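Local structure of protein CbbY (Rhodobacter sphaeroides, 4UAS) at residues R21-E26 and V83-E88; E53-F58 and L69-I74; D145-K150 and Y157-R162. The protein hydrolyses xylulose-1,5-bisphosphate, a potent inhibitor made by Rubisco itself, to xylulose 5-phosphate and phosphate, as a magnesium-dependent phosphatase of the haloacid dehalogenase (HAD) superfamily. All blocks are in the same frame, centred on the assembly; numbering follows the deposited sequence.

Interaction 1. Residues R21-E26 and V83-E88; sequences RRAFNE and VALMAE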
loop_
_atom_site.group_PDB
_atom_site.type_symbol
_atom_site.label_atom_id
_atom_site.label_comp_id
_atom_site.label_asym_id
_atom_site.label_seq_id
_atom_site.Cartn_x
_atom_site.Cartn_y
_atom_site.Cartn_z
ATOM N N ARG A 21 -0.236 9.833 8.220
ATOM C CA ARG A 21 -1.047 10.891 8.822
ATOM C C ARG A 21 -0.185 11.912 9.512
ATOM O O ARG A 21 -0.374 13.138 9.331
ATOM C CB ARG A 21 -2.094 10.303 9.752
ATOM C CG ARG A 21 -3.106 11.356 10.262
ATOM C CD ARG A 21 -4.190 10.734 11.138
ATOM N NE ARG A 21 -3.736 10.267 12.429
ATOM C CZ ARG A 21 -3.753 10.974 13.556
ATOM N NH1 ARG A 21 -4.176 12.214 13.582
ATOM N NH2 ARG A 21 -3.345 10.405 14.674
ATOM N N ARG A 22 0.825 11.471 10.247
ATOM C CA ARG A 22 1.774 12.360 10.895
ATOM C C ARG A 22 2.481 13.194 9.832
ATOM O O ARG A 22 2.668 14.403 10.003
ATOM C CB ARG A 22 2.773 11.567 11.745
ATOM C CG ARG A 22 3.894 12.392 12.367
ATOM C CD ARG A 22 4.798 11.555 13.275
ATOM N NE ARG A 22 5.874 12.427 13.743
ATOM C CZ ARG A 22 6.962 11.955 14.362
ATOM N NH1 ARG A 22 7.084 10.695 14.577
ATOM N NH2 ARG A 22 7.925 12.766 14.689
ATOM N N ALA A 23 2.985 12.567 8.767
ATOM C CA ALA A 23 3.697 13.298 7.738
ATOM C C ALA A 23 2.790 14.364 7.114
ATOM O O ALA A 23 3.225 15.484 6.825
ATOM C CB ALA A 23 4.212 12.366 6.679
ATOM N N PHE A 24 1.503 14.035 6.835
ATOM C CA PHE A 24 0.585 15.033 6.336
ATOM C C PHE A 24 0.468 16.198 7.309
ATOM O O PHE A 24 0.618 17.366 6.945
ATOM C CB PHE A 24 -0.809 14.452 6.065
ATOM C CG PHE A 24 -0.966 13.657 4.784
ATOM C CD1 PHE A 24 -0.949 14.324 3.577
ATOM C CD2 PHE A 24 -1.180 12.290 4.796
ATOM C CE1 PHE A 24 -1.149 13.625 2.380
ATOM C CE2 PHE A 24 -1.354 11.604 3.623
ATOM C CZ PHE A 24 -1.349 12.261 2.400
ATOM N N ASN A 25 0.146 15.899 8.581
ATOM C CA ASN A 25 -0.121 16.983 9.525
ATOM C C ASN A 25 1.090 17.841 9.773
ATOM O O ASN A 25 0.988 19.074 9.881
ATOM C CB ASN A 25 -0.680 16.397 10.830
ATOM C CG ASN A 25 -2.080 15.904 10.665
ATOM O OD1 ASN A 25 -2.857 16.498 9.907
ATOM N ND2 ASN A 25 -2.460 14.884 11.402
ATOM N N GLU A 26 2.284 17.231 9.881
ATOM C CA GLU A 26 3.500 18.016 10.045
ATOM C C GLU A 26 3.786 18.898 8.846
ATOM O O GLU A 26 4.318 19.984 8.983
ATOM C CB GLU A 26 4.643 17.081 10.435
ATOM C CG GLU A 26 4.525 16.493 11.819
ATOM C CD GLU A 26 5.702 15.669 12.276
ATOM O OE1 GLU A 26 6.654 15.469 11.493
ATOM O OE2 GLU A 26 5.645 15.206 13.446
ATOM N N VAL A 83 9.435 9.893 4.077
ATOM C CA VAL A 83 10.681 9.194 3.868
ATOM C C VAL A 83 11.632 9.369 5.072
ATOM O O VAL A 83 12.277 8.434 5.521
ATOM C CB VAL A 83 11.303 9.651 2.533
ATOM C CG1 VAL A 83 12.785 9.207 2.383
ATOM C CG2 VAL A 83 10.483 9.146 1.361
ATOM N N ALA A 84 11.723 10.606 5.584
ATOM C CA ALA A 84 12.583 10.882 6.731
ATOM C C ALA A 84 12.068 10.152 7.979
ATOM O O ALA A 84 12.844 9.541 8.728
ATOM C CB ALA A 84 12.711 12.365 7.014
ATOM N N LEU A 85 10.744 10.166 8.180
ATOM C CA LEU A 85 10.174 9.485 9.351
ATOM C C LEU A 85 10.395 7.986 9.294
ATOM O O LEU A 85 10.700 7.360 10.314
ATOM C CB LEU A 85 8.703 9.834 9.513
ATOM C CG LEU A 85 8.312 11.246 9.965
ATOM C CD1 LEU A 85 6.828 11.525 9.722
ATOM C CD2 LEU A 85 8.693 11.431 11.408
ATOM N N MET A 86 10.259 7.404 8.104
ATOM C CA MET A 86 10.514 6.019 7.912
ATOM C C MET A 86 11.931 5.639 8.286
ATOM O O MET A 86 12.145 4.559 8.874
ATOM C CB MET A 86 10.202 5.662 6.469
ATOM C CG MET A 86 10.389 4.208 6.153
ATOM S SD MET A 86 9.372 3.031 7.067
ATOM C CE MET A 86 7.849 3.534 6.511
ATOM N N ALA A 87 12.923 6.475 7.950
ATOM C CA ALA A 87 14.321 6.183 8.247
ATOM C C ALA A 87 14.611 6.193 9.706
ATOM O O ALA A 87 15.660 5.697 10.130
ATOM C CB ALA A 87 15.208 7.154 7.535
ATOM N N GLU A 88 13.770 6.751 10.540
ATOM C CA GLU A 88 13.986 6.614 12.001
ATOM C C GLU A 88 13.956 5.100 12.504
ATOM O O GLU A 88 14.375 4.809 13.603
ATOM C CB GLU A 88 12.948 7.402 12.723
ATOM C CG GLU A 88 13.221 8.903 12.410
ATOM C CD GLU A 88 12.302 9.928 13.158
ATOM O OE1 GLU A 88 11.402 9.498 13.955
ATOM O OE2 GLU A 88 12.420 11.158 12.960
#
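The guanidinium of Arg-22 lies with one face against Leu-85: methyl CD2 of Leu-85 sits over the middle of the group, 3.4 Å above its plane and 3.5 Å from CZ of Arg-22. At the edge of the same group, in its plane, is Glu-26 OE2, which takes the NE hydrogen. This is a contact between two helices of the helical cap of a HAD phosphatase, 17-31 and 71-87. Their short segments run closer to antiparallel than parallel, with axes 10.4 Å apart and 132° between their directions.

The Arg-22–Glu-26 pair is a salt bridge one turn apart on a single helix. The distance from Arg-22 NE to Glu-26 OE2 is 2.8 Å and the N-H...O angle is 176°, almost straight, although OE2 is met from 48° above the carboxylate plane. Held at this edge, the guanidinium has its flat side turned to the leucine. The chain of Arg-22 is extended as far as NE and carries its methylenes across the other branch of Leu-85: CG of Arg-22 is 4.0 Å from CD1 of Leu-85. That same CD1 of Leu-85 comes up to both N and CB of Ala-23, each 4.1 Å away. CD2 thus covers the guanidinium face while CD1 rests against the alanine, and both Ala-23 and Leu-85 are buried.

Ala-23 also touches Lys-78, a substrate-binding residue, and Phe-82 on helix 71-87, while Met-86 turns to helix 119-129. Beyond the leucine, Glu-88 OE1 is 4.5 Å from Arg-22 NH1, opposite charges near each other but too far for a salt bridge.

Interaction 2. Residues E53-F58 and L69-I74; sequences ERIARF and LPIADI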
loop_
_atom_site.group_PDB
_atom_site.type_symbol
_atom_site.label_atom_id
_atom_site.label_comp_id
_atom_site.label_asym_id
_atom_site.label_seq_id
_atom_site.Cartn_x
_atom_site.Cartn_y
_atom_site.Cartn_z
ATOM N N GLU A 53 -4.443 12.656 -4.637
ATOM C CA GLU A 53 -5.872 12.522 -4.784
ATOM C C GLU A 53 -6.591 12.798 -3.469
ATOM O O GLU A 53 -7.677 13.371 -3.424
ATOM C CB GLU A 53 -6.226 11.132 -5.338
ATOM C CG GLU A 53 -5.721 10.839 -6.771
ATOM C CD GLU A 53 -4.245 10.431 -6.876
ATOM O OE1 GLU A 53 -3.489 10.417 -5.915
ATOM O OE2 GLU A 53 -3.872 10.089 -8.060
ATOM N N ARG A 54 -6.013 12.336 -2.371
ATOM C CA ARG A 54 -6.599 12.510 -1.048
ATOM C C ARG A 54 -6.557 14.010 -0.667
ATOM O O ARG A 54 -7.535 14.529 -0.153
ATOM C CB ARG A 54 -5.789 11.695 -0.007
ATOM C CG ARG A 54 -6.423 11.653 1.327
ATOM C CD ARG A 54 -5.733 10.696 2.293
ATOM N NE ARG A 54 -5.822 9.373 1.764
ATOM C CZ ARG A 54 -4.855 8.530 1.634
ATOM N NH1 ARG A 54 -3.713 8.695 2.301
ATOM N NH2 ARG A 54 -4.993 7.464 0.847
ATOM N N ILE A 55 -5.445 14.696 -0.932
ATOM C CA ILE A 55 -5.414 16.149 -0.684
ATOM C C ILE A 55 -6.479 16.838 -1.492
ATOM O O ILE A 55 -7.193 17.711 -0.998
ATOM C CB ILE A 55 -3.981 16.720 -0.935
ATOM C CG1 ILE A 55 -2.960 16.153 0.036
ATOM C CG2 ILE A 55 -4.019 18.249 -0.899
ATOM C CD1 ILE A 55 -1.533 16.325 -0.451
ATOM N N ALA A 56 -6.594 16.493 -2.793
ATOM C CA ALA A 56 -7.560 17.124 -3.653
ATOM C C ALA A 56 -8.972 16.946 -3.133
ATOM O O ALA A 56 -9.793 17.894 -3.131
ATOM C CB ALA A 56 -7.433 16.595 -5.078
ATOM N N ARG A 57 -9.289 15.744 -2.659
ATOM C CA ARG A 57 -10.614 15.478 -2.109
ATOM C C ARG A 57 -10.892 16.358 -0.880
ATOM O O ARG A 57 -11.943 16.997 -0.743
ATOM C CB ARG A 57 -10.772 14.021 -1.715
ATOM C CG ARG A 57 -11.984 13.706 -0.882
ATOM C CD ARG A 57 -12.093 12.261 -0.530
ATOM N NE ARG A 57 -13.077 12.001 0.492
ATOM C CZ ARG A 57 -13.242 10.816 1.055
ATOM N NH1 ARG A 57 -12.541 9.768 0.633
ATOM N NH2 ARG A 57 -14.098 10.672 2.060
ATOM N N PHE A 58 -9.925 16.404 0.021
ATOM C CA PHE A 58 -10.044 17.248 1.217
ATOM C C PHE A 58 -10.273 18.695 0.806
ATOM O O PHE A 58 -11.144 19.374 1.385
ATOM C CB PHE A 58 -8.790 17.107 2.024
ATOM C CG PHE A 58 -8.630 18.140 3.105
ATOM C CD1 PHE A 58 -9.401 18.141 4.231
ATOM C CD2 PHE A 58 -7.656 19.109 2.961
ATOM C CE1 PHE A 58 -9.246 19.099 5.175
ATOM C CE2 PHE A 58 -7.437 20.097 3.929
ATOM C CZ PHE A 58 -8.274 20.064 5.040
ATOM N N LEU A 69 0.147 26.341 -2.099
ATOM C CA LEU A 69 1.003 25.778 -3.105
ATOM C C LEU A 69 0.157 24.834 -3.943
ATOM O O LEU A 69 -0.876 24.315 -3.488
ATOM C CB LEU A 69 2.107 24.888 -2.454
ATOM C CG LEU A 69 3.117 25.437 -1.551
ATOM C CD1 LEU A 69 4.109 24.367 -1.193
ATOM C CD2 LEU A 69 3.853 26.551 -2.232
ATOM N N PRO A 70 0.645 24.470 -5.155
ATOM C CA PRO A 70 -0.021 23.415 -5.907
ATOM C C PRO A 70 -0.008 22.110 -5.112
ATOM O O PRO A 70 0.914 21.849 -4.357
ATOM C CB PRO A 70 0.843 23.273 -7.164
ATOM C CG PRO A 70 1.475 24.653 -7.340
ATOM C CD PRO A 70 1.755 25.082 -5.915
ATOM N N ILE A 71 -1.040 21.278 -5.329
ATOM C CA ILE A 71 -1.138 19.990 -4.644
ATOM C C ILE A 71 0.098 19.173 -4.841
ATOM O O ILE A 71 0.577 18.503 -3.941
ATOM C CB ILE A 71 -2.370 19.234 -5.086
ATOM C CG1 ILE A 71 -3.657 19.969 -4.608
ATOM C CG2 ILE A 71 -2.338 17.783 -4.620
ATOM C CD1 ILE A 71 -4.939 19.383 -5.191
ATOM N N ALA A 72 0.627 19.138 -6.036
ATOM C CA ALA A 72 1.787 18.311 -6.258
ATOM C C ALA A 72 2.995 18.696 -5.359
ATOM O O ALA A 72 3.744 17.826 -4.896
ATOM C CB ALA A 72 2.184 18.286 -7.721
ATOM N N ASP A 73 3.150 20.016 -5.079
ATOM C CA ASP A 73 4.207 20.498 -4.237
ATOM C C ASP A 73 3.938 20.176 -2.748
ATOM O O ASP A 73 4.872 19.873 -2.006
ATOM C CB ASP A 73 4.421 22.001 -4.447
ATOM C CG ASP A 73 4.895 22.295 -5.863
ATOM O OD1 ASP A 73 5.893 21.718 -6.313
ATOM O OD2 ASP A 73 4.130 22.866 -6.588
ATOM N N ILE A 74 2.692 20.274 -2.359
ATOM C CA ILE A 74 2.298 19.842 -0.990
ATOM C C ILE A 74 2.640 18.358 -0.789
ATOM O O ILE A 74 3.229 17.935 0.216
ATOM C CB ILE A 74 0.836 20.095 -0.687
ATOM C CG1 ILE A 74 0.475 21.601 -0.860
ATOM C CG2 ILE A 74 0.461 19.595 0.712
ATOM C CD1 ILE A 74 -0.986 21.912 -0.794
#
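Ile-55 meets both isoleucines of the facing segment, Ile-71 and Ile-74. The contact belongs to the helical cap of this HAD phosphatase, where helix 51-61 packs on the first turn of helix 71-87. Followed outward, CB of Ile-55 lies 4.2 Å from CG2 of Ile-71. CG2 of Ile-55 then comes up against the same residue, 4.1 Å from CG1 of Ile-71 and equally far from its CG2. The other branch heads elsewhere: CG1 runs on to CD1 of Ile-55, which ends 4.0 Å from the CG2 methyl of Ile-74. With CG2 anti to the backbone N and CG1 beside it (chi1 -64°), the two branches divide between partners one helical turn apart.

Pro-70 stands at the N-cap of helix 71-87, and the backbones come nearest at Ile-55 and Ile-71, with CA atoms 7.0 Å apart. The side chains of these two overlap head to tail, each running past the other, whereas Ile-74 meets Ile-55 at a slant.

The pairing is wholly apolar, but helix 51-61 also carries Glu-53 and Arg-54, which bind substrate, and Ile-55 lies near His-75, another substrate-binding residue. Leu-31 of helix 17-31 packs on Ile-74. Ile-71, partly exposed, also touches Lys-52 and Leu-59, on either side of the segment in helix 51-61. Its tip makes the shortest approach between the segments, CD1 of Ile-71 3.7 Å from CB of Ala-56.

Interaction 3. Residues D145-K150 and Y157-R162; sequences DMVAEK and YRLALR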
loop_
_atom_site.group_PDB
_atom_site.type_symbol
_atom_site.label_atom_id
_atom_site.label_comp_id
_atom_site.label_asym_id
_atom_site.label_seq_id
_atom_site.Cartn_x
_atom_site.Cartn_y
_atom_site.Cartn_z
ATOM N N ASP A 145 1.944 6.864 -9.792
ATOM C CA ASP A 145 1.342 7.358 -11.000
ATOM C C ASP A 145 1.741 6.561 -12.217
ATOM O O ASP A 145 1.591 7.007 -13.364
ATOM C CB ASP A 145 1.638 8.847 -11.171
ATOM C CG ASP A 145 1.083 9.726 -10.072
ATOM O OD1 ASP A 145 0.417 9.259 -9.062
ATOM O OD2 ASP A 145 1.341 10.930 -10.089
ATOM N N MET A 146 2.165 5.329 -12.044
ATOM C CA MET A 146 2.438 4.422 -13.157
ATOM C C MET A 146 1.194 4.040 -13.943
ATOM O O MET A 146 1.310 3.564 -15.061
ATOM C CB MET A 146 3.248 3.194 -12.735
ATOM C CG MET A 146 4.644 3.517 -12.282
ATOM S SD MET A 146 5.502 2.039 -11.690
ATOM C CE MET A 146 6.834 2.816 -10.711
ATOM N N VAL A 147 0.037 4.193 -13.323
ATOM C CA VAL A 147 -1.216 4.071 -14.013
ATOM C C VAL A 147 -2.031 5.333 -13.770
ATOM O O VAL A 147 -1.854 6.022 -12.779
ATOM C CB VAL A 147 -2.024 2.816 -13.594
ATOM C CG1 VAL A 147 -1.272 1.544 -13.936
ATOM C CG2 VAL A 147 -2.374 2.822 -12.145
ATOM N N ALA A 148 -3.006 5.624 -14.629
ATOM C CA ALA A 148 -3.863 6.801 -14.511
ATOM C C ALA A 148 -4.942 6.667 -13.429
ATOM O O ALA A 148 -5.325 7.658 -12.817
ATOM C CB ALA A 148 -4.521 7.126 -15.825
ATOM N N GLU A 149 -5.447 5.450 -13.244
ATOM C CA GLU A 149 -6.547 5.207 -12.307
ATOM C C GLU A 149 -6.061 4.287 -11.187
ATOM O O GLU A 149 -5.626 3.180 -11.458
ATOM C CB GLU A 149 -7.699 4.560 -13.060
ATOM C CG GLU A 149 -8.234 5.267 -14.237
ATOM C CD GLU A 149 -8.882 6.530 -13.889
ATOM O OE1 GLU A 149 -9.442 6.640 -12.802
ATOM O OE2 GLU A 149 -8.881 7.416 -14.817
ATOM N N LYS A 150 -6.133 4.788 -9.962
ATOM C CA LYS A 150 -5.646 4.073 -8.797
ATOM C C LYS A 150 -6.735 3.141 -8.231
ATOM O O LYS A 150 -7.913 3.179 -8.611
ATOM C CB LYS A 150 -5.144 5.041 -7.701
ATOM C CG LYS A 150 -3.858 5.784 -8.152
ATOM C CD LYS A 150 -3.383 6.695 -7.024
ATOM C CE LYS A 150 -1.995 7.223 -7.181
ATOM N NZ LYS A 150 -1.937 8.145 -8.321
ATOM N N TYR A 157 -2.528 -3.584 -10.772
ATOM C CA TYR A 157 -2.315 -5.013 -10.799
ATOM C C TYR A 157 -2.108 -5.548 -12.187
ATOM O O TYR A 157 -1.279 -6.425 -12.426
ATOM C CB TYR A 157 -3.451 -5.761 -10.084
ATOM C CG TYR A 157 -3.369 -5.765 -8.562
ATOM C CD1 TYR A 157 -4.195 -5.024 -7.765
ATOM C CD2 TYR A 157 -2.442 -6.583 -7.944
ATOM C CE1 TYR A 157 -4.106 -5.084 -6.369
ATOM C CE2 TYR A 157 -2.338 -6.659 -6.581
ATOM C CZ TYR A 157 -3.148 -5.898 -5.784
ATOM O OH TYR A 157 -3.053 -6.026 -4.433
ATOM N N ARG A 158 -2.881 -5.037 -13.154
ATOM C CA ARG A 158 -2.659 -5.408 -14.563
ATOM C C ARG A 158 -1.272 -5.036 -15.035
ATOM O O ARG A 158 -0.638 -5.825 -15.760
ATOM C CB ARG A 158 -3.728 -4.769 -15.428
ATOM C CG ARG A 158 -5.128 -5.296 -15.141
ATOM C CD ARG A 158 -6.217 -4.583 -15.907
ATOM N NE ARG A 158 -7.512 -5.173 -15.634
ATOM C CZ ARG A 158 -8.643 -4.532 -15.482
ATOM N NH1 ARG A 158 -8.724 -3.192 -15.526
ATOM N NH2 ARG A 158 -9.719 -5.256 -15.268
ATOM N N LEU A 159 -0.782 -3.883 -14.624
ATOM C CA LEU A 159 0.597 -3.473 -14.964
ATOM C C LEU A 159 1.580 -4.470 -14.380
ATOM O O LEU A 159 2.471 -4.979 -15.062
ATOM C CB LEU A 159 0.832 -2.054 -14.442
ATOM C CG LEU A 159 2.283 -1.596 -14.427
ATOM C CD1 LEU A 159 2.956 -1.670 -15.742
ATOM C CD2 LEU A 159 2.417 -0.260 -13.731
ATOM N N ALA A 160 1.457 -4.761 -13.067
ATOM C CA ALA A 160 2.372 -5.651 -12.415
ATOM C C ALA A 160 2.378 -7.013 -13.079
ATOM O O ALA A 160 3.451 -7.630 -13.253
ATOM C CB ALA A 160 1.998 -5.766 -10.943
ATOM N N LEU A 161 1.206 -7.531 -13.369
ATOM C CA LEU A 161 1.115 -8.860 -14.016
ATOM C C LEU A 161 1.746 -8.868 -15.406
ATOM O O LEU A 161 2.375 -9.876 -15.800
ATOM C CB LEU A 161 -0.307 -9.306 -14.107
ATOM C CG LEU A 161 -0.945 -9.754 -12.792
ATOM C CD1 LEU A 161 -2.458 -9.838 -12.958
ATOM C CD2 LEU A 161 -0.374 -11.070 -12.358
ATOM N N ARG A 162 1.590 -7.813 -16.192
ATOM C CA ARG A 162 2.222 -7.724 -17.488
ATOM C C ARG A 162 3.734 -7.772 -17.330
ATOM O O ARG A 162 4.458 -8.447 -18.081
ATOM C CB ARG A 162 1.746 -6.508 -18.276
ATOM C CG ARG A 162 2.323 -6.561 -19.717
ATOM C CD ARG A 162 1.850 -5.536 -20.655
ATOM N NE ARG A 162 1.985 -4.351 -20.076
ATOM C CZ ARG A 162 1.025 -3.538 -19.472
ATOM N NH1 ARG A 162 -0.303 -3.601 -19.466
ATOM N NH2 ARG A 162 1.524 -2.557 -18.905
#
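Residues 145-150 form an irregular loop, while 157-162 are part of helix 155-164, and the two backbones come nearest at Val-147 and Leu-159, with CA atoms 7.8 Å apart. Val-147 is extended, and its CA–CB bond points toward the helix, as does that of Leu-159 toward the loop in return.

Leu-159 carries the helix side of the contact. With its CG turned to the side opposite its backbone N (chi1 167°), it sends a methyl into the angle between two loop residues: CD2 of Leu-159 is 3.7 Å from CB of Met-146 and 4.1 Å from CG1 of Val-147. The same CG1 of Val-147 also reaches back along the leucine, 4.2 Å from CB of Leu-159. Met-146 contributes only the base of its side chain, since the extended chain beyond CG leads the sulfur away from the helix. Leu-159 also touches Ala-142, which sets the helix against strand 140-142.

The loop itself is drawn together by a salt bridge, Lys-150 NZ to Asp-145 OD1 at 2.7 Å. The amine meets that oxygen on its anti side, 33° out of the carboxylate plane. Asp-145 pairs in addition with Lys-52 through OD2.

Here a loop leaving an edge strand lies against the helix that follows it, at the surface of the Rossmann-like core of a HAD phosphatase, with Met-146 close to Leu-119 of the substrate site.

Overall arrangement
Interactions 1 and 2 belong to the helical cap and share helix 71-87, of which interaction 2 uses the start and interaction 1 the C-terminal part. Their centres are about 17 Å apart, and interaction 2 is nested within the chain loop that interaction 1 closes; Phe-24 CE1 joins them by packing 3.9 Å from Ile-55 CG1. Interaction 3 comes later in the chain, on the core with its parallel sheet, about 21 Å between centres from interaction 2 and about 26 Å from interaction 1. A salt bridge from Glu-53 OE2 to Lys-150 NZ (2.8 Å) spans cap and core, consistent with a cap closed over the substrate site.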